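Local coordinates for DUF4627 domain-containing protein (Bacteroides thetaiotaomicron, PDB 3SEE) that is of uncharacterised function but, as a DUF4627 member with a galactose-binding-domain-like fold, may bind sugars, at residues T74-A79 against L126-F131; L96-K101 against V109-K114; R134-D139 against P182-S187. All coordinates share one frame; numbering follows the deposited sequence. Where two conformers were deposited one is given.

Contact 1. Residues T74-A79 against L126-F131; sequences TSWYKA and LNTTFF
Trp-76 directs the six-membered half of its indole at the rim of the Phe-130 ring, and the methyl of Thr-128 lies against the same end of the indole. The closest approach is CZ3 of Trp-76 to CZ of Phe-130, 3.8 Å, with the tryptophan carbon near the phenyl plane. The two rings are neither stacked nor edge-to-face: their centroids are 5.7 Å apart and their planes are inclined at 59°. CH2 of Trp-76 touches two neighbours, CZ of Phe-130 at 3.9 Å and, close to the indole plane, CG2 of Thr-128 at 4.3 Å. With CG of Trp-76 placed between its backbone N and carbonyl carbon (chi1 68°), the indole stands out from the 74-79 loop with its six-membered ring at Phe-130 and Thr-128. One face of that indole is partly covered by Tyr-77, whose CD2 stands 3.5 Å above it toward the rim, while CD2 of Trp-76 lies at the edge of the tyrosine ring. Only carbon atoms meet across the contact, and the hydroxyl of Thr-128 turns instead to a weak hydrogen bond with the carbonyl of Asn-173. Around it, Lys-114 of strand 108-115 packs on both aromatic rings, and Ile-175 also meets Trp-76. The loop that leads into strand 79-85 of one sheet thus rests on the start of strand 130-133 of the other, where Phe-130 also packs on Val-172 of strand 170-172.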
loop_
_atom_site.group_PDB
_atom_site.type_symbol
_atom_site.label_atom_id
_atom_site.label_comp_id
_atom_site.label_asym_id
_atom_site.label_seq_id
_atom_site.Cartn_x
_atom_site.Cartn_y
_atom_site.Cartn_z
ATOM N N THR A 74 -5.042 -4.746 11.977
ATOM C CA THR A 74 -3.669 -4.282 12.017
ATOM C C THR A 74 -3.549 -2.837 11.550
ATOM O O THR A 74 -4.375 -2.327 10.786
ATOM C CB THR A 74 -2.739 -5.238 11.244
ATOM O OG1 THR A 74 -3.114 -5.297 9.859
ATOM C CG2 THR A 74 -2.751 -6.647 11.809
ATOM N N SER A 75 -2.478 -2.205 11.995
ATOM C CA SER A 75 -2.238 -0.778 11.782
ATOM C C SER A 75 -1.646 -0.485 10.415
ATOM O O SER A 75 -0.727 -1.175 9.994
ATOM C CB SER A 75 -1.230 -0.293 12.822
ATOM O OG SER A 75 -0.737 0.992 12.497
ATOM N N TRP A 76 -2.108 0.582 9.771
ATOM C CA TRP A 76 -1.642 0.933 8.438
ATOM C C TRP A 76 -0.153 1.138 8.350
ATOM O O TRP A 76 0.435 0.944 7.283
ATOM C CB TRP A 76 -2.385 2.182 7.925
ATOM C CG TRP A 76 -2.085 3.457 8.634
ATOM C CD1 TRP A 76 -2.764 3.991 9.679
ATOM C CD2 TRP A 76 -1.026 4.388 8.344
ATOM N NE1 TRP A 76 -2.216 5.192 10.043
ATOM C CE2 TRP A 76 -1.160 5.467 9.227
ATOM C CE3 TRP A 76 -0.019 4.445 7.378
ATOM C CZ2 TRP A 76 -0.280 6.542 9.234
ATOM C CZ3 TRP A 76 0.851 5.511 7.372
ATOM C CH2 TRP A 76 0.719 6.548 8.298
ATOM N N TYR A 77 0.471 1.567 9.453
ATOM C CA TYR A 77 1.897 1.890 9.450
ATOM C C TYR A 77 2.764 0.779 10.042
ATOM O O TYR A 77 3.978 0.943 10.144
ATOM C CB TYR A 77 2.167 3.242 10.143
ATOM C CG TYR A 77 1.759 3.304 11.590
ATOM C CD1 TYR A 77 2.629 2.959 12.618
ATOM C CD2 TYR A 77 0.504 3.735 11.945
ATOM C CE1 TYR A 77 2.236 3.029 13.958
ATOM C CE2 TYR A 77 0.104 3.807 13.277
ATOM C CZ TYR A 77 0.971 3.456 14.278
ATOM O OH TYR A 77 0.576 3.531 15.618
ATOM N N LYS A 78 2.154 -0.333 10.446
ATOM C CA LYS A 78 2.899 -1.426 11.077
ATOM C C LYS A 78 3.067 -2.674 10.223
ATOM O O LYS A 78 4.099 -3.314 10.319
ATOM C CB LYS A 78 2.284 -1.837 12.409
ATOM C CG LYS A 78 2.284 -0.738 13.458
ATOM C CD LYS A 78 1.789 -1.280 14.792
ATOM C CE LYS A 78 1.588 -0.166 15.772
ATOM N NZ LYS A 78 1.084 -0.732 17.078
ATOM N N ALA A 79 2.049 -3.070 9.450
ATOM C CA ALA A 79 2.084 -4.379 8.774
ATOM C C ALA A 79 1.645 -4.228 7.318
ATOM O O ALA A 79 0.468 -3.949 7.032
ATOM C CB ALA A 79 1.197 -5.378 9.502
ATOM N N LEU A 126 6.066 13.956 12.955
ATOM C CA LEU A 126 6.411 13.597 11.564
ATOM C C LEU A 126 5.233 13.871 10.630
ATOM O O LEU A 126 4.095 13.496 10.910
ATOM C CB LEU A 126 6.791 12.112 11.389
ATOM C CG LEU A 126 8.193 11.627 11.750
ATOM C CD1 LEU A 126 8.293 10.128 11.559
ATOM C CD2 LEU A 126 9.183 12.360 10.877
ATOM N N ASN A 127 5.525 14.482 9.497
ATOM C CA ASN A 127 4.543 14.566 8.415
ATOM C C ASN A 127 4.191 13.174 7.892
ATOM O O ASN A 127 4.986 12.238 8.008
ATOM C CB ASN A 127 5.102 15.358 7.238
ATOM C CG ASN A 127 5.306 16.826 7.526
ATOM O OD1 ASN A 127 4.663 17.433 8.394
ATOM N ND2 ASN A 127 6.183 17.423 6.736
ATOM N N THR A 128 3.004 13.088 7.312
ATOM C CA THR A 128 2.551 11.881 6.612
ATOM C C THR A 128 2.027 12.337 5.252
ATOM O O THR A 128 0.937 12.894 5.153
ATOM C CB THR A 128 1.462 11.131 7.396
ATOM O OG1 THR A 128 0.338 12.000 7.597
ATOM C CG2 THR A 128 1.950 10.643 8.760
ATOM N N THR A 129 2.835 12.116 4.220
ATOM C CA THR A 129 2.585 12.635 2.879
ATOM C C THR A 129 2.307 11.498 1.914
ATOM O O THR A 129 3.125 10.589 1.795
ATOM C CB THR A 129 3.821 13.413 2.372
ATOM O OG1 THR A 129 4.272 14.326 3.391
ATOM C CG2 THR A 129 3.528 14.159 1.104
ATOM N N PHE A 130 1.162 11.532 1.251
ATOM C CA PHE A 130 0.708 10.437 0.393
ATOM C C PHE A 130 0.293 10.987 -0.970
ATOM O O PHE A 130 -0.303 12.057 -1.021
ATOM C CB PHE A 130 -0.523 9.747 0.976
ATOM C CG PHE A 130 -0.382 9.225 2.376
ATOM C CD1 PHE A 130 -0.593 10.040 3.481
ATOM C CD2 PHE A 130 -0.103 7.889 2.600
ATOM C CE1 PHE A 130 -0.542 9.523 4.770
ATOM C CE2 PHE A 130 -0.052 7.378 3.881
ATOM C CZ PHE A 130 -0.253 8.193 4.946
ATOM N N PHE A 131 0.463 10.214 -2.037
ATOM C CA PHE A 131 -0.220 10.564 -3.278
ATOM C C PHE A 131 -1.734 10.352 -3.145
ATOM O O PHE A 131 -2.192 9.430 -2.463
ATOM C CB PHE A 131 0.309 9.750 -4.432
ATOM C CG PHE A 131 1.735 10.051 -4.776
ATOM C CD1 PHE A 131 2.118 11.327 -5.132
ATOM C CD2 PHE A 131 2.714 9.065 -4.737
ATOM C CE1 PHE A 131 3.444 11.600 -5.458
ATOM C CE2 PHE A 131 4.033 9.334 -5.045
ATOM C CZ PHE A 131 4.395 10.601 -5.416
#

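Contact 2. Residues L96-K101 against V109-K114; sequences LTFYAK and VSVYIK
Strands 96-101 and 109-114 run roughly antiparallel, 150° between their directions, with axes 9.5 Å apart at closest approach, so side chains rather than backbone bonds join them. This is the interior of the beta-sandwich expected of a galactose-binding-domain-like fold: strand 93-102 belongs to one sheet, strand 108-115 to the other, and the alternating residues Leu-96, Phe-98 and Ala-100 face Val-109 and Val-111. Leu-96 and Val-111 meet tip to tip, CD2 of the leucine lying 3.7 Å from CG2 of Val-111 in one of the two conformers modelled for this valine. Phe-98 enters between the two valines with its ring edge. Its CE1 comes 3.6 Å from CG2 of Val-111 in that same conformer, the methyl lying in the ring plane, while CE2 on the far side of CZ is 3.9 Å from CG2 of Val-109. The phenyl reaches this place because its CG sits between the backbone N and carbonyl carbon (chi1 57°). Replacement of Phe-98 by an alanine would probably open a gap between the sheets and leave the CG2 methyls of both valines without their aromatic partner. Val-162, Val-217 and Ile-203, from three further strands, also pack on the ring, so it is enclosed by both sheets. Farther along, the other methyl of Val-109 closes the row, with CG1 lying 4.3 Å from CB of Ala-100.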
loop_
_atom_site.group_PDB
_atom_site.type_symbol
_atom_site.label_atom_id
_atom_site.label_comp_id
_atom_site.label_asym_id
_atom_site.label_seq_id
_atom_site.Cartn_x
_atom_site.Cartn_y
_atom_site.Cartn_z
ATOM N N LEU A 96 -2.115 1.449 -10.320
ATOM C CA LEU A 96 -1.585 0.317 -9.579
ATOM C C LEU A 96 -2.569 -0.830 -9.711
ATOM O O LEU A 96 -3.757 -0.664 -9.431
ATOM C CB LEU A 96 -1.422 0.642 -8.101
ATOM C CG LEU A 96 -0.765 -0.543 -7.322
ATOM C CD1 LEU A 96 0.733 -0.638 -7.537
ATOM C CD2 LEU A 96 -1.040 -0.596 -5.861
ATOM N N THR A 97 -2.101 -1.969 -10.186
ATOM C CA THR A 97 -2.926 -3.176 -10.396
ATOM C C THR A 97 -2.246 -4.358 -9.752
ATOM O O THR A 97 -1.012 -4.440 -9.766
ATOM C CB THR A 97 -3.164 -3.579 -11.887
ATOM O OG1 THR A 97 -1.985 -4.123 -12.483
ATOM C CG2 THR A 97 -3.665 -2.414 -12.708
ATOM N N PHE A 98 -3.038 -5.283 -9.238
ATOM C CA PHE A 98 -2.516 -6.569 -8.788
ATOM C C PHE A 98 -3.659 -7.548 -8.662
ATOM O O PHE A 98 -4.805 -7.200 -8.882
ATOM C CB PHE A 98 -1.714 -6.461 -7.484
ATOM C CG PHE A 98 -2.466 -5.868 -6.324
ATOM C CD1 PHE A 98 -2.499 -4.493 -6.133
ATOM C CD2 PHE A 98 -3.124 -6.669 -5.405
ATOM C CE1 PHE A 98 -3.178 -3.928 -5.070
ATOM C CE2 PHE A 98 -3.787 -6.103 -4.333
ATOM C CZ PHE A 98 -3.809 -4.729 -4.163
ATOM N N TYR A 99 -3.348 -8.797 -8.383
ATOM C CA TYR A 99 -4.358 -9.805 -8.144
ATOM C C TYR A 99 -4.282 -10.237 -6.681
ATOM O O TYR A 99 -3.194 -10.310 -6.089
ATOM C CB TYR A 99 -4.188 -11.011 -9.080
ATOM C CG TYR A 99 -4.644 -10.669 -10.473
ATOM C CD1 TYR A 99 -3.824 -9.991 -11.347
ATOM C CD2 TYR A 99 -5.934 -10.959 -10.888
ATOM C CE1 TYR A 99 -4.300 -9.602 -12.621
ATOM C CE2 TYR A 99 -6.406 -10.604 -12.143
ATOM C CZ TYR A 99 -5.585 -9.925 -12.994
ATOM O OH TYR A 99 -6.045 -9.542 -14.261
ATOM N N ALA A 100 -5.441 -10.468 -6.085
ATOM C CA ALA A 100 -5.557 -10.850 -4.700
ATOM C C ALA A 100 -6.549 -11.980 -4.552
ATOM O O ALA A 100 -7.496 -12.088 -5.312
ATOM C CB ALA A 100 -5.991 -9.643 -3.846
ATOM N N LYS A 101 -6.333 -12.761 -3.505
ATOM C CA LYS A 101 -7.145 -13.938 -3.173
ATOM C C LYS A 101 -7.388 -13.900 -1.667
ATOM O O LYS A 101 -6.415 -13.750 -0.933
ATOM C CB LYS A 101 -6.337 -15.208 -3.560
ATOM C CG LYS A 101 -7.144 -16.489 -3.744
ATOM C CD LYS A 101 -6.250 -17.603 -4.271
ATOM C CE LYS A 101 -6.749 -18.985 -3.876
ATOM N NZ LYS A 101 -6.436 -19.323 -2.465
ATOM N N VAL A 109 -8.683 -5.680 0.679
ATOM C CA VAL A 109 -7.271 -5.451 0.436
ATOM C C VAL A 109 -7.104 -3.975 0.106
ATOM O O VAL A 109 -8.013 -3.342 -0.422
ATOM C CB VAL A 109 -6.758 -6.367 -0.684
ATOM C CG1 VAL A 109 -7.419 -6.075 -2.020
ATOM C CG2 VAL A 109 -5.239 -6.352 -0.755
ATOM N N SER A 110 -5.935 -3.440 0.423
ATOM C CA SER A 110 -5.734 -2.012 0.482
ATOM C C SER A 110 -4.373 -1.601 -0.025
ATOM O O SER A 110 -3.435 -2.394 -0.047
ATOM C CB SER A 110 -5.905 -1.540 1.917
ATOM O OG SER A 110 -7.130 -2.025 2.478
ATOM N N VAL A 111 -4.277 -0.330 -0.372
ATOM C CA VAL A 111 -3.095 0.279 -0.973
ATOM C C VAL A 111 -2.914 1.698 -0.442
ATOM O O VAL A 111 -3.909 2.417 -0.293
ATOM C CB VAL A 111 -3.345 0.471 -2.490
ATOM C CG1 VAL A 111 -2.191 1.229 -3.156
ATOM C CG2 VAL A 111 -3.599 -0.866 -3.142
ATOM N N TYR A 112 -1.680 2.157 -0.281
ATOM C CA TYR A 112 -1.360 3.576 -0.255
ATOM C C TYR A 112 0.060 3.735 -0.813
ATOM O O TYR A 112 0.805 2.755 -0.937
ATOM C CB TYR A 112 -1.530 4.213 1.138
ATOM C CG TYR A 112 -0.658 3.673 2.250
ATOM C CD1 TYR A 112 0.674 4.044 2.360
ATOM C CD2 TYR A 112 -1.158 2.771 3.171
ATOM C CE1 TYR A 112 1.475 3.558 3.373
ATOM C CE2 TYR A 112 -0.357 2.267 4.187
ATOM C CZ TYR A 112 0.961 2.674 4.286
ATOM O OH TYR A 112 1.791 2.195 5.282
ATOM N N ILE A 113 0.431 4.979 -1.133
ATOM C CA ILE A 113 1.756 5.276 -1.675
ATOM C C ILE A 113 2.253 6.510 -0.927
ATOM O O ILE A 113 1.671 7.591 -1.025
ATOM C CB ILE A 113 1.729 5.512 -3.202
ATOM C CG1 ILE A 113 0.970 4.395 -3.940
ATOM C CG2 ILE A 113 3.182 5.620 -3.726
ATOM C CD1 ILE A 113 0.906 4.576 -5.477
ATOM N N LYS A 114 3.315 6.325 -0.142
ATOM C CA LYS A 114 3.750 7.286 0.867
ATOM C C LYS A 114 5.197 7.709 0.653
ATOM O O LYS A 114 6.043 6.939 0.224
ATOM C CB LYS A 114 3.579 6.697 2.285
ATOM C CG LYS A 114 3.744 7.705 3.404
ATOM C CD LYS A 114 3.442 7.081 4.754
ATOM C CE LYS A 114 3.478 8.080 5.894
ATOM N NZ LYS A 114 4.849 8.630 6.130
#

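Contact 3. Residues R134-D139 against P182-S187; sequences RDYDAD and PALEVS
Tyr-136 and Leu-184 both carry CG trans to the backbone N (chi1 -179° and -177°), and these extended side chains bring the phenol and the isobutyl group together from opposite directions. The leucine, modelled in two conformers, places both methyls of the one described equally near the hydroxyl: CD1 and CD2 of Leu-184 are each 4.0 Å from OH of Tyr-136. Val-186 comes to the ring farther back. Its CG2 lies in the ring plane, 3.9 Å from CE2 of Tyr-136, so the valine methyl meets an aromatic edge and not a face. One face is occupied from within the tyrosine's own loop, where N of Ala-138 stands 3.8 Å above the ring centre of Tyr-136. The phenol is thus bordered by aliphatic carbon at its edge and at its hydroxyl end, in van der Waals contact, and by backbone above. Although Tyr-136 and Leu-184 are buried, Val-186 is exposed, so the contact runs from the interior out to the surface. Lys-178 packs on both Tyr-136 and Leu-184, and Gln-141 on the tyrosine as well. In the fold, the loop that follows strand 130-133 folds against the entry to strand 186-188, one of the two outermost strands of its sheet within this chain. That strand pairs with strand 170-172, whose Val-172 and Gln-170 touch Leu-184 and Val-186 respectively.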
loop_
_atom_site.group_PDB
_atom_site.type_symbol
_atom_site.label_atom_id
_atom_site.label_comp_id
_atom_site.label_asym_id
_atom_site.label_seq_id
_atom_site.Cartn_x
_atom_site.Cartn_y
_atom_site.Cartn_z
ATOM N N ARG A 134 -7.024 8.979 -7.163
ATOM C CA ARG A 134 -7.573 9.869 -8.156
ATOM C C ARG A 134 -9.041 10.179 -7.968
ATOM O O ARG A 134 -9.479 11.306 -8.214
ATOM C CB ARG A 134 -7.325 9.269 -9.522
ATOM C CG ARG A 134 -7.376 10.179 -10.583
ATOM C CD ARG A 134 -6.641 9.680 -11.808
ATOM N NE ARG A 134 -6.831 10.764 -12.726
ATOM C CZ ARG A 134 -7.511 10.693 -13.849
ATOM N NH1 ARG A 134 -8.059 9.557 -14.242
ATOM N NH2 ARG A 134 -7.558 11.752 -14.618
ATOM N N ASP A 135 -9.798 9.195 -7.488
ATOM C CA ASP A 135 -11.230 9.364 -7.275
ATOM C C ASP A 135 -11.584 10.040 -5.954
ATOM O O ASP A 135 -12.747 10.180 -5.622
ATOM C CB ASP A 135 -11.958 8.016 -7.392
ATOM C CG ASP A 135 -12.263 7.649 -8.817
ATOM O OD1 ASP A 135 -12.646 8.553 -9.575
ATOM O OD2 ASP A 135 -12.088 6.467 -9.194
ATOM N N TYR A 136 -10.594 10.498 -5.191
ATOM C CA TYR A 136 -10.925 11.155 -3.914
ATOM C C TYR A 136 -11.630 12.482 -4.145
ATOM O O TYR A 136 -11.206 13.295 -4.956
ATOM C CB TYR A 136 -9.677 11.409 -3.077
ATOM C CG TYR A 136 -9.942 12.068 -1.738
ATOM C CD1 TYR A 136 -10.840 11.506 -0.848
ATOM C CD2 TYR A 136 -9.284 13.216 -1.357
ATOM C CE1 TYR A 136 -11.077 12.072 0.382
ATOM C CE2 TYR A 136 -9.498 13.774 -0.126
ATOM C CZ TYR A 136 -10.394 13.212 0.763
ATOM O OH TYR A 136 -10.605 13.777 2.004
ATOM N N ASP A 137 -12.693 12.671 -3.380
ATOM C CA ASP A 137 -13.417 13.952 -3.329
ATOM C C ASP A 137 -13.830 14.143 -1.867
ATOM O O ASP A 137 -14.694 13.423 -1.370
ATOM C CB ASP A 137 -14.622 13.873 -4.282
ATOM C CG ASP A 137 -15.482 15.111 -4.297
ATOM O OD1 ASP A 137 -15.596 15.789 -3.288
ATOM O OD2 ASP A 137 -16.110 15.356 -5.358
ATOM N N ALA A 138 -13.182 15.082 -1.174
ATOM C CA ALA A 138 -13.385 15.253 0.275
ATOM C C ALA A 138 -14.788 15.697 0.610
ATOM O O ALA A 138 -15.283 15.395 1.687
ATOM C CB ALA A 138 -12.378 16.269 0.869
ATOM N N ASP A 139 -15.412 16.415 -0.309
ATOM C CA ASP A 139 -16.776 16.903 -0.110
ATOM C C ASP A 139 -17.789 15.776 -0.215
ATOM O O ASP A 139 -18.696 15.657 0.626
ATOM C CB ASP A 139 -17.095 18.028 -1.104
ATOM C CG ASP A 139 -16.177 19.242 -0.937
ATOM O OD1 ASP A 139 -16.000 19.748 0.197
ATOM O OD2 ASP A 139 -15.581 19.679 -1.949
ATOM N N PRO A 182 -9.778 18.247 10.754
ATOM C CA PRO A 182 -9.864 19.605 10.198
ATOM C C PRO A 182 -8.579 20.156 9.624
ATOM O O PRO A 182 -8.589 21.188 8.965
ATOM C CB PRO A 182 -10.315 20.452 11.390
ATOM C CG PRO A 182 -11.057 19.502 12.273
ATOM C CD PRO A 182 -10.311 18.180 12.127
ATOM N N ALA A 183 -7.464 19.473 9.872
ATOM C CA ALA A 183 -6.157 19.850 9.326
ATOM C C ALA A 183 -5.824 19.158 8.004
ATOM O O ALA A 183 -4.774 19.417 7.424
ATOM C CB ALA A 183 -5.043 19.555 10.356
ATOM N N LEU A 184 -6.705 18.301 7.498
ATOM C CA LEU A 184 -6.429 17.580 6.255
ATOM C C LEU A 184 -6.349 18.584 5.101
ATOM O O LEU A 184 -7.223 19.452 4.952
ATOM C CB LEU A 184 -7.509 16.523 5.977
ATOM C CG LEU A 184 -7.304 15.652 4.731
ATOM C CD1 LEU A 184 -7.916 14.260 4.959
ATOM C CD2 LEU A 184 -7.870 16.276 3.457
ATOM N N GLU A 185 -5.322 18.438 4.267
ATOM C CA GLU A 185 -5.092 19.261 3.096
ATOM C C GLU A 185 -4.691 18.418 1.908
ATOM O O GLU A 185 -3.810 17.573 2.018
ATOM C CB GLU A 185 -3.959 20.259 3.352
ATOM C CG GLU A 185 -4.196 21.267 4.453
ATOM C CD GLU A 185 -3.091 22.295 4.602
ATOM O OE1 GLU A 185 -2.185 22.367 3.748
ATOM O OE2 GLU A 185 -3.143 23.075 5.592
ATOM N N VAL A 186 -5.330 18.695 0.777
ATOM C CA VAL A 186 -4.937 18.210 -0.528
ATOM C C VAL A 186 -4.225 19.360 -1.208
ATOM O O VAL A 186 -4.724 20.498 -1.183
ATOM C CB VAL A 186 -6.156 17.777 -1.344
ATOM C CG1 VAL A 186 -5.745 17.392 -2.754
ATOM C CG2 VAL A 186 -6.897 16.604 -0.659
ATOM N N SER A 187 -3.089 19.098 -1.819
ATOM C CA SER A 187 -2.337 20.123 -2.527
ATOM C C SER A 187 -1.692 19.572 -3.787
ATOM O O SER A 187 -1.475 18.362 -3.937
ATOM C CB SER A 187 -1.315 20.749 -1.584
ATOM O OG SER A 187 -0.392 19.770 -1.144
#

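In the fold
Contact 2 forms part of the buried middle of the sandwich, and contact 1, about 15 Å away centre to centre, lies directly beside it. Two probable hydrogen bonds couple them: Trp-76 O to Tyr-112 OH at 2.7 Å, and Phe-131 N to Ile-113 O at 3.1 Å. Along the chain, contact 2 is nested within the loop that contact 1 closes. Contact 3 is peripheral, its centre about 16 Å from that of contact 1 and about 20 Å from that of contact 2, whose nearest atoms remain about 9 Å away. Its chain link to contact 1 runs through strand 130-133. The sodium ion is bound at Thr-47 and Thr-48, which belong to none of the three.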